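Side-chain contacts in flavodoxin (Streptococcus pneumoniae serotype 4, PDB 5LJL), which binds FMN and probably serves as a low-potential electron donor to a number of redox enzymes: residues Y58-G61 and P66-M69; A102-D107 and C121-L126; G14-I19 and I54-T59. One frame throughout, in Å; residues are numbered along the deposited sequence. Where two conformers were deposited one is given.

Contact 1 of 3, residues Y58-G61 and P66-M69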
# COMPACT_ATOMS: atom_id res chain seq x y z
N TYR A 58 -6.90 4.42 -3.11
CA TYR A 58 -7.58 5.00 -4.29
C TYR A 58 -7.10 6.50 -4.38
O TYR A 58 -6.36 6.97 -3.53
CB TYR A 58 -9.10 4.89 -4.18
CG TYR A 58 -9.80 5.73 -3.11
CD1 TYR A 58 -9.87 5.29 -1.83
CD2 TYR A 58 -10.38 6.96 -3.41
CE1 TYR A 58 -10.60 6.00 -0.86
CE2 TYR A 58 -11.04 7.73 -2.44
CZ TYR A 58 -11.15 7.26 -1.16
OH TYR A 58 -11.80 7.99 -0.19
N THR A 59 -7.51 7.16 -5.44
CA THR A 59 -7.18 8.56 -5.69
C THR A 59 -8.52 9.33 -5.82
O THR A 59 -9.45 8.84 -6.45
CB THR A 59 -6.41 8.66 -7.00
OG1 THR A 59 -5.21 7.89 -6.94
CG2 THR A 59 -6.11 10.06 -7.38
N TYR A 60 -8.60 10.52 -5.23
CA TYR A 60 -9.86 11.23 -5.11
C TYR A 60 -9.83 12.47 -6.01
O TYR A 60 -8.91 13.26 -5.93
CB TYR A 60 -10.06 11.57 -3.64
CG TYR A 60 -11.41 12.14 -3.23
CD1 TYR A 60 -12.60 11.80 -3.89
CD2 TYR A 60 -11.51 13.02 -2.13
CE1 TYR A 60 -13.84 12.34 -3.49
CE2 TYR A 60 -12.74 13.55 -1.70
CZ TYR A 60 -13.90 13.21 -2.39
OH TYR A 60 -15.10 13.73 -1.95
N GLY A 61 -10.81 12.56 -6.92
CA GLY A 61 -10.90 13.67 -7.87
C GLY A 61 -9.63 13.88 -8.65
O GLY A 61 -8.92 12.92 -9.09
N PRO A 66 -7.19 10.45 -0.82
CA PRO A 66 -8.39 10.31 -0.02
C PRO A 66 -8.40 11.24 1.19
O PRO A 66 -7.40 11.38 1.89
CB PRO A 66 -8.34 8.85 0.41
CG PRO A 66 -7.53 8.17 -0.65
CD PRO A 66 -6.51 9.16 -1.03
N ASP A 67 -9.58 11.85 1.44
CA ASP A 67 -9.73 12.72 2.58
C ASP A 67 -9.18 12.06 3.84
O ASP A 67 -8.45 12.65 4.62
CB ASP A 67 -11.22 13.06 2.81
CG ASP A 67 -11.75 13.97 1.78
OD1 ASP A 67 -13.04 14.13 1.76
OD2 ASP A 67 -10.97 14.61 0.98
N GLU A 68 -9.57 10.80 4.04
CA GLU A 68 -9.22 10.06 5.24
C GLU A 68 -7.70 9.69 5.29
O GLU A 68 -7.19 9.27 6.34
CB GLU A 68 -10.10 8.80 5.34
CG GLU A 68 -9.96 7.78 4.20
CD GLU A 68 -10.89 7.99 2.99
OE1 GLU A 68 -11.34 9.11 2.78
OE2 GLU A 68 -11.22 6.99 2.26
N MET A 69 -7.01 9.81 4.16
CA MET A 69 -5.58 9.61 4.04
C MET A 69 -4.77 10.88 4.35
O MET A 69 -3.57 10.76 4.60
CB MET A 69 -5.14 9.02 2.67
CG MET A 69 -5.34 7.52 2.54
SD MET A 69 -4.17 6.65 3.65
CE MET A 69 -4.31 4.99 3.04
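Pro66 lies over one face of the Tyr58 ring. Its CG stands 3.7 Å from the ring centroid and only 10° off the ring normal, the geometry of a CH-pi contact. CB of Pro66 reaches toward the phenol end, 3.6 Å from Tyr58 CZ, and the pyrrolidine and the aromatic side chain slide past each other in opposite directions. Pro66 CD and CG both rest 3.3 Å from the backbone O of Tyr58. Asp67 follows and turns its carboxylate to Tyr60: OD2 meets the ring edge in its plane, 3.4 Å from CE2 of Tyr60, with the two planes 78° apart. This is an edge-on approach of an anion to aromatic C-H groups. In the flavodoxin fold, 58-61 lies in the loop after strand 52-56 of the sheet and 66-69 opens helix 67-77, and the contact draws the loop back against the start of that helix. Glu68 supplies the polar bond. Its chain bends at chi2, which brings the carboxylate back to the rim of the Tyr58 ring, where Tyr58 OH donates to Glu68 OE2 over 2.7 Å. The hydroxyl comes from the syn side, 27° out of the carboxylate plane, while the second oxygen, OE1 of Glu68, is 3.2 Å from the same Tyr58 OH.

Contact 2 of 3, residues A102-D107 and C121-L126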
# COMPACT_ATOMS: atom_id res chain seq x y z
N ALA A 102 -2.53 9.06 -6.38
CA ALA A 102 -2.26 8.89 -4.94
C ALA A 102 -1.19 7.77 -4.68
O ALA A 102 -0.45 7.85 -3.67
CB ALA A 102 -3.54 8.65 -4.10
N VAL A 103 -1.13 6.76 -5.55
CA VAL A 103 -0.11 5.67 -5.45
C VAL A 103 1.29 6.30 -5.62
O VAL A 103 2.21 6.08 -4.78
CB VAL A 103 -0.37 4.50 -6.47
CG1 VAL A 103 0.82 3.53 -6.50
CG2 VAL A 103 -1.72 3.81 -6.23
N ASP A 104 1.44 7.15 -6.64
CA ASP A 104 2.68 7.85 -6.88
C ASP A 104 3.03 8.76 -5.70
O ASP A 104 4.19 8.81 -5.26
CB ASP A 104 2.62 8.67 -8.17
CG ASP A 104 2.72 7.85 -9.38
OD1 ASP A 104 2.95 6.62 -9.34
OD2 ASP A 104 2.55 8.47 -10.46
N ASP A 105 2.05 9.47 -5.17
CA ASP A 105 2.30 10.36 -4.04
C ASP A 105 2.76 9.64 -2.77
O ASP A 105 3.65 10.11 -2.07
CB ASP A 105 1.04 11.16 -3.74
CG ASP A 105 0.67 12.12 -4.86
OD1 ASP A 105 1.49 12.39 -5.76
OD2 ASP A 105 -0.50 12.47 -4.82
N PHE A 106 2.17 8.47 -2.51
CA PHE A 106 2.58 7.65 -1.35
C PHE A 106 3.95 7.00 -1.59
O PHE A 106 4.73 6.82 -0.62
CB PHE A 106 1.52 6.62 -0.95
CG PHE A 106 0.59 7.10 0.11
CD1 PHE A 106 1.03 7.13 1.43
CD2 PHE A 106 -0.66 7.61 -0.16
CE1 PHE A 106 0.17 7.56 2.46
CE2 PHE A 106 -1.52 8.04 0.83
CZ PHE A 106 -1.10 8.03 2.17
N ASP A 107 4.26 6.63 -2.85
CA ASP A 107 5.63 6.15 -3.16
C ASP A 107 6.64 7.23 -2.72
O ASP A 107 7.63 6.93 -2.02
CB ASP A 107 5.71 5.81 -4.65
CG ASP A 107 7.03 5.25 -5.07
OD1 ASP A 107 7.91 4.97 -4.26
OD2 ASP A 107 7.15 5.02 -6.27
N CYS A 121 5.50 -0.40 -7.91
CA CYS A 121 4.11 -0.19 -7.44
C CYS A 121 3.15 -0.85 -8.44
O CYS A 121 3.46 -0.93 -9.62
CB CYS A 121 3.84 1.33 -7.27
SG CYS A 121 3.81 2.20 -8.83
N VAL A 122 1.99 -1.28 -7.95
CA VAL A 122 0.97 -1.95 -8.77
C VAL A 122 -0.25 -1.04 -8.82
O VAL A 122 -0.88 -0.86 -7.79
CB VAL A 122 0.62 -3.35 -8.21
CG1 VAL A 122 -0.38 -4.05 -9.16
CG2 VAL A 122 1.91 -4.21 -8.04
N LYS A 123 -0.64 -0.64 -10.02
CA LYS A 123 -1.81 0.23 -10.27
C LYS A 123 -2.84 -0.60 -11.07
O LYS A 123 -2.45 -1.29 -12.03
CB LYS A 123 -1.42 1.46 -11.06
CG LYS A 123 -0.47 2.36 -10.31
CD LYS A 123 0.12 3.35 -11.30
CE LYS A 123 0.87 4.44 -10.55
NZ LYS A 123 1.74 5.24 -11.46
N VAL A 124 -4.07 -0.65 -10.56
CA VAL A 124 -5.15 -1.49 -11.09
C VAL A 124 -6.27 -0.55 -11.56
O VAL A 124 -6.68 0.37 -10.87
CB VAL A 124 -5.70 -2.42 -10.01
CG1 VAL A 124 -6.95 -3.19 -10.46
CG2 VAL A 124 -4.57 -3.35 -9.46
N ASP A 125 -6.78 -0.80 -12.75
CA ASP A 125 -7.93 -0.01 -13.27
C ASP A 125 -9.20 -0.57 -12.66
O ASP A 125 -9.57 -1.72 -12.95
CB ASP A 125 -7.96 -0.12 -14.80
CG ASP A 125 -8.69 1.09 -15.47
OD1 ASP A 125 -8.50 1.29 -16.66
OD2 ASP A 125 -9.39 1.86 -14.81
N LEU A 126 -9.86 0.20 -11.78
CA LEU A 126 -11.11 -0.27 -11.18
C LEU A 126 -10.98 -1.64 -10.53
O LEU A 126 -10.06 -1.82 -9.63
CB LEU A 126 -12.27 -0.15 -12.21
CG LEU A 126 -12.60 1.26 -12.61
CD1 LEU A 126 -13.69 1.33 -13.70
CD2 LEU A 126 -12.95 2.11 -11.44
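Lys123 NZ donates to Asp104 OD1 across 2.8 Å, the hydrogen-bonded arm of a salt bridge between strand and helix. The ammonium reaches OD1 from the syn side but lies 28° out of the carboxylate plane. Asp104 OD2 is 3.5 Å from NZ of Lys123, so the grip is lopsided and not evenly bidentate. The lysine chain is extended beyond CG, carrying the charge from the strand to the helix, and it crosses the aspartate side chain at about a right angle.

Beside this bridge lies an apolar patch. Val103 directs its CB at the strand, and with CG1 anti to the backbone N (chi1 170°) that methyl meets CB of Cys121 at 3.8 Å. The same methyl, Val103 CG1, also lies 4.2 Å from CG of Lys123, so the aliphatic part of the lysine flanks the patch that its ammonium group overreaches.

These residues join two elements of the beta-alpha-beta unit formed by strand 85-92, helix 101-113 and strand 116-125, the last being an edge strand of the parallel sheet. Val103 also touches Val88 of the neighbouring strand, and Phe99 and Cys100 of the preceding loop lie against Lys123. One turn along the helix, Asp107 is tied to Lys117 and Tyr86.

The chemistry is therefore divided: methyl and methylene groups pack helix on strand, while a partly exposed ion pair, probably screened in part by solvent, bridges the two.

Contact 3 of 3, residues G14-I19 and I54-T59. With PO4 (phosphate ion), chain B.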
# COMPACT_ATOMS: atom_id res chain seq x y z
N GLY A 14 -14.72 -0.21 -2.64
CA GLY A 14 -14.28 -1.60 -2.40
C GLY A 14 -13.13 -2.16 -3.19
O GLY A 14 -12.57 -3.21 -2.81
N ASN A 15 -12.76 -1.52 -4.28
CA ASN A 15 -11.74 -2.11 -5.14
C ASN A 15 -10.41 -2.18 -4.45
O ASN A 15 -9.65 -3.19 -4.56
CB ASN A 15 -11.60 -1.38 -6.45
CG ASN A 15 -12.85 -1.50 -7.31
OD1 ASN A 15 -13.51 -2.53 -7.32
ND2 ASN A 15 -13.18 -0.46 -7.98
N THR A 16 -10.04 -1.07 -3.81
CA THR A 16 -8.76 -0.99 -3.16
C THR A 16 -8.68 -1.89 -1.96
O THR A 16 -7.63 -2.47 -1.71
CB THR A 16 -8.35 0.49 -2.85
OG1 THR A 16 -8.36 1.22 -4.09
CG2 THR A 16 -6.98 0.55 -2.24
N GLU A 17 -9.79 -2.07 -1.22
CA GLU A 17 -9.81 -3.03 -0.14
C GLU A 17 -9.54 -4.48 -0.62
O GLU A 17 -8.69 -5.21 -0.02
CB GLU A 17 -11.08 -2.99 0.74
CG GLU A 17 -10.98 -3.92 1.91
CD GLU A 17 -12.11 -3.92 2.90
OE1 GLU A 17 -13.09 -3.16 2.74
OE2 GLU A 17 -11.93 -4.70 3.89
N GLU A 18 -10.13 -4.83 -1.74
CA GLU A 18 -9.99 -6.16 -2.31
C GLU A 18 -8.51 -6.40 -2.72
O GLU A 18 -7.95 -7.48 -2.50
CB GLU A 18 -10.84 -6.29 -3.55
CG GLU A 18 -10.72 -7.64 -4.16
CD GLU A 18 -11.81 -7.95 -5.12
OE1 GLU A 18 -12.30 -9.10 -5.04
OE2 GLU A 18 -12.15 -7.06 -5.94
N ILE A 19 -7.91 -5.38 -3.27
CA ILE A 19 -6.48 -5.41 -3.66
C ILE A 19 -5.58 -5.58 -2.48
O ILE A 19 -4.62 -6.37 -2.55
CB ILE A 19 -6.17 -4.13 -4.45
CG1 ILE A 19 -6.84 -4.19 -5.86
CG2 ILE A 19 -4.70 -3.75 -4.44
CD1 ILE A 19 -6.93 -2.78 -6.48
N ILE A 54 3.06 -1.30 3.78
CA ILE A 54 2.34 -1.22 2.50
C ILE A 54 1.15 -0.26 2.67
O ILE A 54 0.38 -0.37 3.67
CB ILE A 54 1.89 -2.58 2.00
CG1 ILE A 54 3.08 -3.53 1.73
CG2 ILE A 54 0.97 -2.48 0.80
CD1 ILE A 54 2.74 -4.96 1.69
N VAL A 55 1.00 0.64 1.69
CA VAL A 55 -0.20 1.45 1.54
C VAL A 55 -0.90 1.01 0.27
O VAL A 55 -0.26 0.88 -0.78
CB VAL A 55 0.08 2.97 1.50
CG1 VAL A 55 -1.11 3.76 1.00
CG2 VAL A 55 0.58 3.41 2.88
N ALA A 56 -2.21 0.80 0.43
CA ALA A 56 -3.10 0.57 -0.70
C ALA A 56 -4.09 1.71 -0.74
O ALA A 56 -4.87 1.89 0.21
CB ALA A 56 -3.82 -0.79 -0.49
N THR A 57 -4.12 2.51 -1.79
CA THR A 57 -4.99 3.70 -1.83
C THR A 57 -5.68 3.92 -3.16
O THR A 57 -5.09 3.71 -4.20
CB THR A 57 -4.17 4.95 -1.40
OG1 THR A 57 -5.07 6.07 -1.21
CG2 THR A 57 -3.05 5.28 -2.37
N TYR A 58 -6.90 4.42 -3.11
CA TYR A 58 -7.58 5.00 -4.29
C TYR A 58 -7.10 6.50 -4.38
O TYR A 58 -6.36 6.97 -3.53
CB TYR A 58 -9.10 4.89 -4.18
CG TYR A 58 -9.80 5.73 -3.11
CD1 TYR A 58 -9.87 5.29 -1.83
CD2 TYR A 58 -10.38 6.96 -3.41
CE1 TYR A 58 -10.60 6.00 -0.86
CE2 TYR A 58 -11.04 7.73 -2.44
CZ TYR A 58 -11.15 7.26 -1.16
OH TYR A 58 -11.80 7.99 -0.19
N THR A 59 -7.51 7.16 -5.44
CA THR A 59 -7.18 8.56 -5.69
C THR A 59 -8.52 9.33 -5.82
O THR A 59 -9.45 8.84 -6.45
CB THR A 59 -6.41 8.66 -7.00
OG1 THR A 59 -5.21 7.89 -6.94
CG2 THR A 59 -6.11 10.06 -7.38
P PO4 B . -11.97 2.08 -4.49
O1 PO4 B . -11.36 1.38 -3.34
O2 PO4 B . -13.09 1.27 -5.11
O3 PO4 B . -10.94 2.37 -5.53
O4 PO4 B . -12.53 3.34 -4.05
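Thr16 meets Ala56 and Thr57 through its methyl group: CG2 lies 3.5 Å from both the carbonyl C of Ala56 and the N of Thr57, and the CB of Ala56 is 3.9 Å from Thr16 CG2. The other branch of the threonine faces the phosphate. With OG1 beside the backbone N (chi1 -56°) and CG2 anti to it, one side chain serves both neighbours, and Thr16 OG1 gives phosphate O3 a long hydrogen bond of 3.2 Å. Shorter bonds come from the backbone at the start of helix 15-29. The N-H of Thr16 reaches O1 of the phosphate in 2.8 Å at 160°, and that of Asn15 reaches phosphate O2 in 2.9 Å at 153°. Here the anion sits on the helix N-terminus, whose dipole would be expected to favour it. In the flavodoxin fold the loop between the first strand and first helix is the phosphate-binding loop for FMN; this ion, probably from the crystallisation liquor, is consistent with marking that site, and Ser11 OG, Thr13 OG1 and Met12 N are also hydrogen-bonded to it. Across the ion, phosphate O4 lies oblique to the Tyr58 ring, 3.7 Å from Tyr58 CG. Farther out, within segment 54-59, Thr57 OG1 donates to the backbone O of Tyr58, in the carbonyl plane on a lone pair. At the backbone angles of Gly14, the N-cap, a CB would jam against the preceding carbonyl O, which calls for glycine.

How the contacts relate
The three contacts cluster around the C-terminal end of the parallel sheet, their centres 9 to 12 Å apart. In the order of the chain, contact 3 starts first, joining helix 15-29 to strand 52-56; contact 1 picks up where that strand leaves off, sharing Tyr58 and Thr59 with contact 3, and leads into helix 67-77; contact 2 follows with helix 101-113 and edge strand 116-125. Thr59 OG1 and Ala102 N, 3.0 Å apart in a probable hydrogen bond, link contact 2 to both others. Val124 CB also meets Ile19 CD1 at 3.7 Å, on the face bearing helix 15-29. Contact 3 and Tyr58 thus border the expected FMN phosphate site, with contact 2 attached through Thr59 and Ala102.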